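Local coordinates for endoglucanase (Clostridium thermocellum, PDB 2E4T), which catalyses the internal hydrolysis of beta-1,4-glucosidic bonds in cellulose and xyloglucan, the chain described here being its glycoside hydrolase family 44 catalytic module, at residues Leu109-Tyr114 with Tyr181-Glu186; Glu226-Ala231 with Leu277-Val282; Ile448-Lys453 with Cys510-Glu515. All coordinates share one frame; numbering follows the deposited sequence.

Contact 1: Leu109-Tyr114 with Tyr181-Glu186; sequences LQAAGY and YSIDNE
Asp184 reaches across to Ala111 and Ala112, and its side chain illustrates how one carboxylate can pin a loop where a barrel strand ends. Its CB packs on Ala111 CB at 3.9 Å and lies near the carbonyl of Leu109. From there CG swings away from its own backbone N (chi1 -150°) and brings OD2 within reach of two consecutive backbone amides. Ala111 N meets the anti lone pair of Asp184 OD2 at 2.8 Å in an almost straight bond, whereas Ala112 N, 3.1 Å from the same OD2, comes from well above the carboxylate plane. The other oxygen, OD1, accepts from Asn185 N at 2.7 Å and also binds Thr49 and Trp190, so donors on both oxygens limit the rotation of the carboxylate.

Next to this cluster of bonds the segments pair as parallel strands only at Leu109 and Ile183. Leu109 N binds Ser182 O at 2.9 Å, and Asp184 N makes a weak bond to Leu109 O as the strand turns away through an inverse gamma turn centred on Ile183. Apolar contacts finish the join: Leu109 CD1 rests 3.7 Å from Tyr181 CB, with CG obliquely placed against the ring, and Ala111 CB meets Ile183 CG2 at 4.0 Å.

Asn185 and Glu186 follow directly, at the end of the fourth barrel strand, a placement consistent with the Asn-Glu pair of clan GH-A glycosidases, whose glutamate is the acid/base. With donors gripping both oxygens of buried Asp184, the chemistry probably fixes the backbone leading into that pair.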
loop_
_atom_site.group_PDB
_atom_site.type_symbol
_atom_site.label_atom_id
_atom_site.label_comp_id
_atom_site.label_asym_id
_atom_site.label_seq_id
_atom_site.Cartn_x
_atom_site.Cartn_y
_atom_site.Cartn_z
ATOM N N LEU A 109 -4.491 13.066 6.238
ATOM C CA LEU A 109 -5.069 14.361 6.574
ATOM C C LEU A 109 -6.493 14.430 5.982
ATOM O O LEU A 109 -6.876 13.675 5.098
ATOM C CB LEU A 109 -4.197 15.505 6.033
ATOM C CG LEU A 109 -2.754 15.489 6.565
ATOM C CD1 LEU A 109 -1.977 16.632 5.886
ATOM C CD2 LEU A 109 -2.720 15.619 8.083
ATOM N N GLN A 110 -7.266 15.403 6.522
ATOM C CA GLN A 110 -8.704 15.427 6.324
ATOM C C GLN A 110 -9.085 16.483 5.269
ATOM O O GLN A 110 -8.805 17.677 5.432
ATOM C CB GLN A 110 -9.356 15.763 7.681
ATOM C CG GLN A 110 -9.202 14.627 8.691
ATOM C CD GLN A 110 -7.770 14.323 9.110
ATOM O OE1 GLN A 110 -7.014 15.234 9.512
ATOM N NE2 GLN A 110 -7.388 13.038 9.031
ATOM N N ALA A 111 -9.731 16.009 4.194
ATOM C CA ALA A 111 -10.066 16.854 3.081
ATOM C C ALA A 111 -11.544 16.836 2.694
ATOM O O ALA A 111 -11.983 17.672 1.907
ATOM C CB ALA A 111 -9.209 16.566 1.837
ATOM N N ALA A 112 -12.331 15.881 3.196
ATOM C CA ALA A 112 -13.733 15.776 2.793
ATOM C C ALA A 112 -14.518 17.038 3.212
ATOM O O ALA A 112 -15.521 17.357 2.565
ATOM C CB ALA A 112 -14.376 14.531 3.360
ATOM N N GLY A 113 -14.091 17.705 4.258
ATOM C CA GLY A 113 -14.519 19.069 4.542
ATOM C C GLY A 113 -14.795 19.371 5.994
ATOM O O GLY A 113 -14.754 20.545 6.389
ATOM N N TYR A 114 -15.081 18.330 6.785
ATOM C CA TYR A 114 -15.464 18.494 8.190
ATOM C C TYR A 114 -14.914 17.298 8.981
ATOM O O TYR A 114 -14.694 16.202 8.405
ATOM C CB TYR A 114 -16.997 18.502 8.337
ATOM C CG TYR A 114 -17.634 19.694 7.664
ATOM C CD1 TYR A 114 -17.888 20.870 8.387
ATOM C CD2 TYR A 114 -17.971 19.681 6.312
ATOM C CE1 TYR A 114 -18.435 21.982 7.762
ATOM C CE2 TYR A 114 -18.495 20.797 5.665
ATOM C CZ TYR A 114 -18.722 21.946 6.427
ATOM O OH TYR A 114 -19.260 23.054 5.783
ATOM N N TYR A 181 2.048 12.329 3.942
ATOM C CA TYR A 181 0.679 12.632 4.283
ATOM C C TYR A 181 -0.191 12.306 3.102
ATOM O O TYR A 181 0.153 12.564 1.939
ATOM C CB TYR A 181 0.508 14.127 4.632
ATOM C CG TYR A 181 1.290 14.522 5.867
ATOM C CD1 TYR A 181 0.803 14.246 7.135
ATOM C CD2 TYR A 181 2.559 15.092 5.749
ATOM C CE1 TYR A 181 1.545 14.569 8.289
ATOM C CE2 TYR A 181 3.312 15.385 6.869
ATOM C CZ TYR A 181 2.820 15.106 8.150
ATOM O OH TYR A 181 3.520 15.387 9.296
ATOM N N SER A 182 -1.395 11.759 3.403
ATOM C CA SER A 182 -2.379 11.452 2.371
ATOM C C SER A 182 -3.485 12.499 2.341
ATOM O O SER A 182 -3.921 12.994 3.400
ATOM C CB SER A 182 -3.003 10.078 2.684
ATOM O OG SER A 182 -4.015 9.673 1.786
ATOM N N ILE A 183 -3.955 12.777 1.121
ATOM C CA ILE A 183 -5.113 13.657 0.916
ATOM C C ILE A 183 -6.397 12.792 1.183
ATOM O O ILE A 183 -7.046 12.289 0.277
ATOM C CB ILE A 183 -5.108 14.263 -0.471
ATOM C CG1 ILE A 183 -3.796 15.010 -0.744
ATOM C CG2 ILE A 183 -6.257 15.286 -0.574
ATOM C CD1 ILE A 183 -3.497 15.305 -2.140
ATOM N N ASP A 184 -6.688 12.609 2.469
ATOM C CA ASP A 184 -7.911 11.875 2.845
ATOM C C ASP A 184 -7.863 10.432 2.302
ATOM O O ASP A 184 -6.770 9.834 2.195
ATOM C CB ASP A 184 -9.159 12.699 2.460
ATOM C CG ASP A 184 -10.364 12.488 3.341
ATOM O OD1 ASP A 184 -10.957 11.382 3.259
ATOM O OD2 ASP A 184 -10.726 13.430 4.102
ATOM N N ASN A 185 -9.044 9.887 2.059
ATOM C CA ASN A 185 -9.202 8.471 1.779
ATOM C C ASN A 185 -10.440 8.328 0.876
ATOM O O ASN A 185 -11.508 8.812 1.205
ATOM C CB ASN A 185 -9.515 7.726 3.106
ATOM C CG ASN A 185 -9.622 6.226 2.885
ATOM O OD1 ASN A 185 -8.605 5.564 2.502
ATOM N ND2 ASN A 185 -10.822 5.683 3.037
ATOM N N GLU A 186 -10.266 7.641 -0.258
ATOM C CA GLU A 186 -11.388 7.205 -1.101
ATOM C C GLU A 186 -12.390 8.331 -1.337
ATOM O O GLU A 186 -13.591 8.206 -1.052
ATOM C CB GLU A 186 -12.056 5.938 -0.549
ATOM C CG GLU A 186 -11.035 4.791 -0.489
ATOM C CD GLU A 186 -11.613 3.455 -0.152
ATOM O OE1 GLU A 186 -12.815 3.339 0.227
ATOM O OE2 GLU A 186 -10.829 2.452 -0.253
#

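Contact 2: Glu226-Ala231 with Leu277-Val282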
loop_
_atom_site.group_PDB
_atom_site.type_symbol
_atom_site.label_atom_id
_atom_site.label_comp_id
_atom_site.label_asym_id
_atom_site.label_seq_id
_atom_site.Cartn_x
_atom_site.Cartn_y
_atom_site.Cartn_z
ATOM N N GLU A 226 6.131 14.158 1.827
ATOM C CA GLU A 226 5.580 13.667 0.560
ATOM C C GLU A 226 4.066 13.649 0.636
ATOM O O GLU A 226 3.505 13.142 1.627
ATOM C CB GLU A 226 6.126 12.262 0.279
ATOM C CG GLU A 226 7.573 12.339 -0.129
ATOM C CD GLU A 226 8.214 10.989 -0.411
ATOM O OE1 GLU A 226 7.976 10.012 0.331
ATOM O OE2 GLU A 226 8.961 10.901 -1.389
ATOM N N ILE A 227 3.438 14.154 -0.424
ATOM C CA ILE A 227 1.977 14.147 -0.530
ATOM C C ILE A 227 1.540 13.016 -1.437
ATOM O O ILE A 227 2.007 12.855 -2.583
ATOM C CB ILE A 227 1.500 15.535 -1.087
ATOM C CG1 ILE A 227 1.693 16.615 -0.033
ATOM C CG2 ILE A 227 0.057 15.439 -1.585
ATOM C CD1 ILE A 227 0.620 16.521 1.140
ATOM N N PHE A 228 0.595 12.221 -0.890
ATOM C CA PHE A 228 0.012 11.059 -1.540
ATOM C C PHE A 228 -1.450 11.358 -1.895
ATOM O O PHE A 228 -2.205 11.868 -1.044
ATOM C CB PHE A 228 -0.030 9.861 -0.542
ATOM C CG PHE A 228 1.292 9.220 -0.219
ATOM C CD1 PHE A 228 2.329 9.935 0.368
ATOM C CD2 PHE A 228 1.477 7.861 -0.471
ATOM C CE1 PHE A 228 3.527 9.316 0.701
ATOM C CE2 PHE A 228 2.672 7.235 -0.116
ATOM C CZ PHE A 228 3.712 7.981 0.464
ATOM N N GLY A 229 -1.856 10.985 -3.109
ATOM C CA GLY A 229 -3.257 11.050 -3.451
ATOM C C GLY A 229 -3.467 10.362 -4.783
ATOM O O GLY A 229 -2.496 10.090 -5.505
ATOM N N PRO A 230 -4.731 10.048 -5.119
ATOM C CA PRO A 230 -5.941 10.414 -4.387
ATOM C C PRO A 230 -6.499 9.358 -3.435
ATOM O O PRO A 230 -7.594 9.546 -2.908
ATOM C CB PRO A 230 -6.977 10.779 -5.514
ATOM C CG PRO A 230 -6.319 10.364 -6.828
ATOM C CD PRO A 230 -5.073 9.523 -6.451
ATOM N N ALA A 231 -5.761 8.238 -3.241
ATOM C CA ALA A 231 -6.245 7.150 -2.358
ATOM C C ALA A 231 -7.563 6.584 -2.907
ATOM O O ALA A 231 -8.531 6.332 -2.174
ATOM C CB ALA A 231 -6.353 7.573 -0.905
ATOM N N LEU A 277 2.376 16.906 -5.912
ATOM C CA LEU A 277 1.981 15.504 -5.780
ATOM C C LEU A 277 3.279 14.697 -5.822
ATOM O O LEU A 277 3.973 14.731 -6.843
ATOM C CB LEU A 277 1.101 15.055 -6.932
ATOM C CG LEU A 277 0.682 13.584 -6.913
ATOM C CD1 LEU A 277 -0.231 13.260 -5.719
ATOM C CD2 LEU A 277 0.103 13.158 -8.215
ATOM N N ASP A 278 3.576 13.980 -4.734
ATOM C CA ASP A 278 4.769 13.141 -4.724
ATOM C C ASP A 278 4.473 11.703 -5.128
ATOM O O ASP A 278 5.327 11.054 -5.772
ATOM C CB ASP A 278 5.432 13.178 -3.358
ATOM C CG ASP A 278 5.927 14.568 -3.051
ATOM O OD1 ASP A 278 7.028 14.917 -3.562
ATOM O OD2 ASP A 278 5.208 15.311 -2.341
ATOM N N VAL A 279 3.307 11.196 -4.732
ATOM C CA VAL A 279 3.009 9.787 -4.868
ATOM C C VAL A 279 1.552 9.616 -5.312
ATOM O O VAL A 279 0.636 10.057 -4.621
ATOM C CB VAL A 279 3.232 9.013 -3.554
ATOM C CG1 VAL A 279 3.144 7.528 -3.821
ATOM C CG2 VAL A 279 4.565 9.371 -2.902
ATOM N N LEU A 280 1.368 8.997 -6.482
ATOM C CA LEU A 280 0.050 8.553 -6.940
ATOM C C LEU A 280 -0.325 7.331 -6.099
ATOM O O LEU A 280 0.421 6.362 -6.064
ATOM C CB LEU A 280 0.123 8.200 -8.427
ATOM C CG LEU A 280 -1.195 7.729 -9.024
ATOM C CD1 LEU A 280 -2.194 8.885 -9.116
ATOM C CD2 LEU A 280 -0.967 7.138 -10.419
ATOM N N ASP A 281 -1.476 7.426 -5.424
ATOM C CA ASP A 281 -1.859 6.480 -4.352
ATOM C C ASP A 281 -3.205 5.881 -4.697
ATOM O O ASP A 281 -4.203 6.631 -4.881
ATOM C CB ASP A 281 -1.995 7.379 -3.061
ATOM C CG ASP A 281 -2.523 6.679 -1.856
ATOM O OD1 ASP A 281 -3.168 5.611 -2.008
ATOM O OD2 ASP A 281 -2.246 7.204 -0.743
ATOM N N VAL A 282 -3.250 4.554 -4.841
ATOM C CA VAL A 282 -4.491 3.882 -5.149
ATOM C C VAL A 282 -4.646 2.648 -4.222
ATOM O O VAL A 282 -3.678 2.132 -3.650
ATOM C CB VAL A 282 -4.592 3.432 -6.626
ATOM C CG1 VAL A 282 -4.566 4.637 -7.565
ATOM C CG2 VAL A 282 -3.457 2.428 -6.971
#
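Asp281 has the largest surface covered in this contact, and it leans its carboxylate between Phe228 and Ala231 of the adjoining strand. CG stands anti to the backbone N (chi1 174°), which carries the two oxygens to different neighbours: OD2 lies 3.5 Å from Phe228 CB, near the ring edge, with the ring and carboxylate planes almost perpendicular, while OD1 sits 3.5 Å from Ala231 CA. The strongest partner of OD1 is the hydroxyl of Thr358, on the next strand round.

Val279 and Phe228 come next, an instance of a branched side chain covering an aromatic neighbour. The two lie side by side and point the same way, and Val279 CG2 stands over the middle of the Phe228 ring, 3.7 Å from its centroid and 12° off the normal, a CH-pi contact. Val279 CB touches the same ring at CD2, 3.7 Å away.

The strands pair in parallel through the residues either side of Phe228, which itself offers Val279 O a CA-H...O contact. Gly229 N meets Val279 O nearly along the C=O axis at 3.1 Å, and Asp281 N answers to Gly229 O from well above the carbonyl plane. Beyond the cis peptide before Pro230, a weak bond from Ala231 N to Asp281 O continues the pairing. At the start, Ile227 O accepts from both Asp278 N and Val279 N, and Ile227 N gives a straight 2.9 Å bond to Asp278 OD2, an oxygen also salt-bridged to Lys219.

Helix 257-272 lies in the beta-alpha-beta crossover joining these neighbouring strands, the repeating unit of a TIM barrel; Leu277, Pro230 and Leu280 gather on its Tyr261. Ile227 meets helix 204-221, Phe228 and Val279 pack on Ala356 of strand 354-360, and strand 180-183 flanks strand 226-232.

Contact 3: Ile448-Lys453 with Cys510-Glu515; sequences IILLNK and CHIVLE
Ile448 and Ile512 form the first of two hydrogen-bonded pairs in this antiparallel contact, each amide reaching the other's carbonyl oxygen. Ile512 N to Ile448 O is 2.8 Å and close to straight; Ile448 N to Ile512 O has the same length. Two residues on, Leu450 and Cys510 repeat the pattern, with Leu450 N to Cys510 O at 2.9 Å. Between them lies the non-hydrogen-bonded pair of Ile449 and His511, where weaker CA-H...O contacts take over: His511 CA is 3.3 Å from Ile448 O, and Ile449 CA approaches Cys510 O equally closely.

Apolar contacts gather on the face bearing Ile448, Leu450, Cys510 and Ile512. The tip of Ile448, CD1, meets Leu514 CD1 at 3.6 Å, and Leu450 CD2 approaches Ile512 CD1 at 4.2 Å, the side chains of both pairs crossing obliquely. Val504 of strand 499-504 touches Leu450 and Cys510 here.

On the reverse face a methyl meets an imidazole. Ile449 turns back at its second torsion (chi2 -62°), which brings CD1 to 3.6 Å from His511 ND1. That nitrogen is hydrogen-bonded to the carbonyl of Leu406, while NE2 is hydrogen-bonded to His447 ND1, so both ring nitrogens of a buried histidine have partners.

Ile448 and Leu450 pack on Phe463 of strand 459-466, Leu450 also on Phe461, and Leu514 on Phe500 of strand 499-504. Such packing of one apolar face on other strands is consistent with a beta-sandwich, the all-beta domain that accompanies the TIM-like barrel.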
loop_
_atom_site.group_PDB
_atom_site.type_symbol
_atom_site.label_atom_id
_atom_site.label_comp_id
_atom_site.label_asym_id
_atom_site.label_seq_id
_atom_site.Cartn_x
_atom_site.Cartn_y
_atom_site.Cartn_z
ATOM N N ILE A 448 17.155 -14.907 -3.586
ATOM C CA ILE A 448 16.179 -15.350 -4.543
ATOM C C ILE A 448 14.906 -15.744 -3.798
ATOM O O ILE A 448 14.950 -16.606 -2.903
ATOM C CB ILE A 448 16.662 -16.581 -5.372
ATOM C CG1 ILE A 448 17.995 -16.270 -6.062
ATOM C CG2 ILE A 448 15.600 -16.995 -6.359
ATOM C CD1 ILE A 448 18.693 -17.528 -6.589
ATOM N N ILE A 449 13.773 -15.146 -4.165
ATOM C CA ILE A 449 12.462 -15.635 -3.704
ATOM C C ILE A 449 11.933 -16.522 -4.803
ATOM O O ILE A 449 11.855 -16.131 -5.982
ATOM C CB ILE A 449 11.450 -14.431 -3.518
ATOM C CG1 ILE A 449 11.899 -13.459 -2.441
ATOM C CG2 ILE A 449 10.088 -14.970 -3.241
ATOM C CD1 ILE A 449 11.976 -14.075 -1.125
ATOM N N LEU A 450 11.620 -17.773 -4.437
ATOM C CA LEU A 450 11.220 -18.800 -5.385
ATOM C C LEU A 450 9.867 -19.360 -4.928
ATOM O O LEU A 450 9.774 -19.885 -3.806
ATOM C CB LEU A 450 12.278 -19.924 -5.412
ATOM C CG LEU A 450 11.932 -21.103 -6.307
ATOM C CD1 LEU A 450 11.848 -20.722 -7.782
ATOM C CD2 LEU A 450 13.022 -22.177 -6.092
ATOM N N LEU A 451 8.851 -19.175 -5.764
ATOM C CA LEU A 451 7.470 -19.558 -5.396
ATOM C C LEU A 451 7.031 -20.680 -6.320
ATOM O O LEU A 451 6.999 -20.528 -7.549
ATOM C CB LEU A 451 6.526 -18.344 -5.547
ATOM C CG LEU A 451 6.995 -17.097 -4.802
ATOM C CD1 LEU A 451 6.002 -15.936 -4.990
ATOM C CD2 LEU A 451 7.172 -17.360 -3.321
ATOM N N ASN A 452 6.642 -21.809 -5.699
ATOM C CA ASN A 452 6.073 -22.923 -6.459
ATOM C C ASN A 452 4.564 -22.891 -6.314
ATOM O O ASN A 452 4.037 -23.193 -5.218
ATOM C CB ASN A 452 6.629 -24.250 -6.003
ATOM C CG ASN A 452 6.178 -25.369 -6.919
ATOM O OD1 ASN A 452 5.777 -25.108 -8.054
ATOM N ND2 ASN A 452 6.280 -26.620 -6.447
ATOM N N LYS A 453 3.882 -22.494 -7.396
ATOM C CA LYS A 453 2.429 -22.411 -7.445
ATOM C C LYS A 453 1.777 -23.747 -7.844
ATOM O O LYS A 453 0.560 -23.838 -7.892
ATOM C CB LYS A 453 1.986 -21.298 -8.381
ATOM C CG LYS A 453 2.440 -19.932 -7.939
ATOM C CD LYS A 453 1.954 -18.828 -8.891
ATOM C CE LYS A 453 2.805 -18.613 -10.107
ATOM N NZ LYS A 453 2.116 -17.790 -11.190
ATOM N N CYS A 510 10.005 -20.042 -0.922
ATOM C CA CYS A 510 11.341 -20.105 -0.400
ATOM C C CYS A 510 12.109 -18.800 -0.632
ATOM O O CYS A 510 11.850 -18.060 -1.579
ATOM C CB CYS A 510 12.189 -21.139 -1.297
ATOM S SG CYS A 510 11.522 -22.787 -1.442
ATOM N N HIS A 511 13.070 -18.589 0.273
ATOM C CA HIS A 511 14.059 -17.500 0.128
ATOM C C HIS A 511 15.422 -18.196 0.202
ATOM O O HIS A 511 15.770 -18.798 1.218
ATOM C CB HIS A 511 13.884 -16.499 1.279
ATOM C CG HIS A 511 14.697 -15.250 1.125
ATOM N ND1 HIS A 511 14.273 -14.061 1.669
ATOM C CD2 HIS A 511 15.937 -14.977 0.589
ATOM C CE1 HIS A 511 15.212 -13.134 1.458
ATOM N NE2 HIS A 511 16.233 -13.641 0.797
ATOM N N ILE A 512 16.154 -18.097 -0.922
ATOM C CA ILE A 512 17.478 -18.709 -1.047
ATOM C C ILE A 512 18.500 -17.558 -0.948
ATOM O O ILE A 512 18.318 -16.512 -1.573
ATOM C CB ILE A 512 17.623 -19.402 -2.408
ATOM C CG1 ILE A 512 16.529 -20.456 -2.598
ATOM C CG2 ILE A 512 19.031 -19.988 -2.570
ATOM C CD1 ILE A 512 16.471 -21.023 -4.026
ATOM N N VAL A 513 19.576 -17.772 -0.165
ATOM C CA VAL A 513 20.622 -16.767 -0.019
ATOM C C VAL A 513 21.932 -17.439 -0.423
ATOM O O VAL A 513 22.451 -18.310 0.282
ATOM C CB VAL A 513 20.716 -16.238 1.411
ATOM C CG1 VAL A 513 21.770 -15.108 1.474
ATOM C CG2 VAL A 513 19.339 -15.744 1.924
ATOM N N LEU A 514 22.418 -17.064 -1.619
ATOM C CA LEU A 514 23.643 -17.616 -2.178
ATOM C C LEU A 514 24.822 -16.780 -1.805
ATOM O O LEU A 514 24.797 -15.556 -1.868
ATOM C CB LEU A 514 23.528 -17.694 -3.676
ATOM C CG LEU A 514 22.544 -18.718 -4.213
ATOM C CD1 LEU A 514 22.070 -18.357 -5.562
ATOM C CD2 LEU A 514 23.235 -20.122 -4.240
ATOM N N GLU A 515 25.914 -17.470 -1.447
ATOM C CA GLU A 515 27.180 -16.799 -1.158
ATOM C C GLU A 515 28.339 -17.668 -1.675
ATOM O O GLU A 515 28.167 -18.835 -1.912
ATOM C CB GLU A 515 27.335 -16.497 0.315
ATOM C CG GLU A 515 27.328 -17.637 1.208
ATOM C CD GLU A 515 27.183 -17.269 2.682
ATOM O OE1 GLU A 515 26.171 -16.634 3.095
ATOM O OE2 GLU A 515 28.092 -17.689 3.447
#

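In the fold
Along the chain the three contacts come in series. Contacts 1 and 2, with centres 11 Å apart, share the eight-stranded parallel sheet of the TIM-like barrel and touch where neighbouring strands 180-183 and 226-232 pair: Tyr181 N probably hydrogen-bonds to Glu226 O, and Ile183 packs on Ile227. Together they join the third to sixth barrel strands into one run. Contact 3 belongs to the separate, mostly antiparallel all-beta domain, built from the C-terminal part of the chain and the N-terminal strand 8-22; its centre lies about 40 Å from that of contact 1 and 32 Å from that of contact 2, touching neither. The module thus illustrates a two-part design, a parallel barrel beside an all-beta domain.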